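Local coordinates for putative type VI secretion protein (Escherichia coli, PDB 6SK0), which forms the trimeric VgrG spike at the tip of the type VI secretion system, where it carries and inhibits a phospholipase effector, at the interface of chains A and B. Numbering follows the deposited sequence. Chains: chain A/B, Putative type VI secretion protein.

The interface of chains A and B. Residues chain A 513-515, 529-530, 543; chain B 519, 521, 525.
B:Thr519, at the end of strand 514-519, reaches into chain A between A:Glu513, A:Ile515 and A:Gly530, and shows how the intertwined strands of a trimeric VgrG spike fit side chains of one subunit against the backbone loops of the next. Followed outwards from the backbone, its CB packs against A:Ile515, with CD1 4.1 Å away, the two side chains running past one another in opposite directions. Beyond CB the threonine forks. The hydroxyl branch, OG1, points away from the backbone N (chi1 -179°) and lies 3.4 Å from CB of A:Glu513. This torsion leaves the methyl, CG2, between the backbone N and the carbonyl carbon, from where it meets the end of strand 525-529 and the residue after it, with CA of A:Gly530 at 3.7 Å and CB of A:Leu529 a little farther off.

A:Gly530 follows strand 525-529, and B:Thr519, B:Tyr521 and B:Thr525 all approach its bare backbone. B:Tyr521 sets CD1 of its ring 3.3 Å from the glycine carbonyl carbon, which lies well out of the ring plane, above the rim at CD1, while its CB rests beside the main-chain O of A:Glu513. OE1 of the A:Glu513 carboxylate, by contrast, lies in the ring plane at the edge near CD2, the two planes being 58° apart; a bend at chi2 (86°) turns the carboxylate back towards the tyrosine. The ring thus has the glycine backbone to one side of its plane and the carboxylate oxygen level with it at the rim.

B:Thr525 completes the patch with its methyl, CG2, 3.5 Å from N of A:Gly530 and also close to CB of A:Leu529 and to O of A:Gly543. Its hydroxyl is engaged within chain B: OG1 donates to the carbonyl O of B:Tyr521 at 2.6 Å, tilted from the carbonyl plane, tying the tyrosine's backbone to strand 525-529.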
# COMPACT_ATOMS: atom_id res chain seq x y z
N GLU A 513 14.55 -37.01 -8.57
CA GLU A 513 14.49 -36.71 -9.99
C GLU A 513 14.56 -35.21 -10.21
O GLU A 513 14.05 -34.42 -9.42
CB GLU A 513 13.21 -37.27 -10.59
CG GLU A 513 12.93 -38.72 -10.23
CD GLU A 513 12.18 -38.87 -8.91
OE1 GLU A 513 12.11 -37.89 -8.14
OE2 GLU A 513 11.67 -39.97 -8.64
N HIS A 514 15.20 -34.81 -11.30
CA HIS A 514 15.18 -33.42 -11.68
C HIS A 514 15.38 -33.28 -13.17
O HIS A 514 15.89 -34.19 -13.84
CB HIS A 514 16.21 -32.58 -10.91
CG HIS A 514 17.63 -32.88 -11.26
ND1 HIS A 514 18.17 -32.60 -12.50
CD2 HIS A 514 18.65 -33.38 -10.52
CE1 HIS A 514 19.44 -32.95 -12.51
NE2 HIS A 514 19.76 -33.42 -11.32
N ILE A 515 14.96 -32.14 -13.68
CA ILE A 515 15.19 -31.74 -15.05
C ILE A 515 15.90 -30.41 -15.01
O ILE A 515 15.48 -29.49 -14.30
CB ILE A 515 13.88 -31.64 -15.85
CG1 ILE A 515 13.21 -33.01 -15.94
CG2 ILE A 515 14.13 -31.06 -17.22
CD1 ILE A 515 11.86 -32.98 -16.55
N LEU A 529 13.90 -28.00 -12.52
CA LEU A 529 12.66 -28.59 -12.05
C LEU A 529 12.96 -29.76 -11.14
O LEU A 529 13.73 -30.65 -11.50
CB LEU A 529 11.78 -29.04 -13.21
CG LEU A 529 11.45 -28.01 -14.29
CD1 LEU A 529 10.55 -28.62 -15.33
CD2 LEU A 529 10.82 -26.77 -13.68
N GLY A 530 12.35 -29.77 -9.96
CA GLY A 530 12.38 -30.93 -9.10
C GLY A 530 13.48 -30.85 -8.06
O GLY A 530 13.58 -29.87 -7.34
N GLY A 543 11.81 -27.86 -6.19
CA GLY A 543 10.75 -27.21 -6.92
C GLY A 543 11.23 -26.72 -8.27
O GLY A 543 12.02 -27.39 -8.94
N THR B 519 8.81 -33.40 -14.18
CA THR B 519 9.47 -34.35 -13.30
C THR B 519 8.50 -34.76 -12.20
O THR B 519 7.60 -33.99 -11.83
CB THR B 519 10.76 -33.76 -12.70
OG1 THR B 519 11.39 -34.74 -11.87
CG2 THR B 519 10.48 -32.52 -11.87
N TYR B 521 9.29 -35.22 -9.14
CA TYR B 521 9.70 -34.71 -7.84
C TYR B 521 8.89 -33.48 -7.47
O TYR B 521 8.53 -32.67 -8.33
CB TYR B 521 11.19 -34.38 -7.86
CG TYR B 521 11.74 -34.06 -6.51
CD1 TYR B 521 11.69 -32.77 -6.01
CD2 TYR B 521 12.29 -35.05 -5.72
CE1 TYR B 521 12.18 -32.48 -4.77
CE2 TYR B 521 12.78 -34.77 -4.47
CZ TYR B 521 12.72 -33.48 -4.00
OH TYR B 521 13.21 -33.19 -2.76
N THR B 525 6.44 -31.41 -10.62
CA THR B 525 7.10 -30.15 -10.96
C THR B 525 7.20 -30.05 -12.47
O THR B 525 7.88 -30.86 -13.10
CB THR B 525 8.46 -30.04 -10.29
OG1 THR B 525 8.31 -30.16 -8.88
CG2 THR B 525 9.10 -28.71 -10.60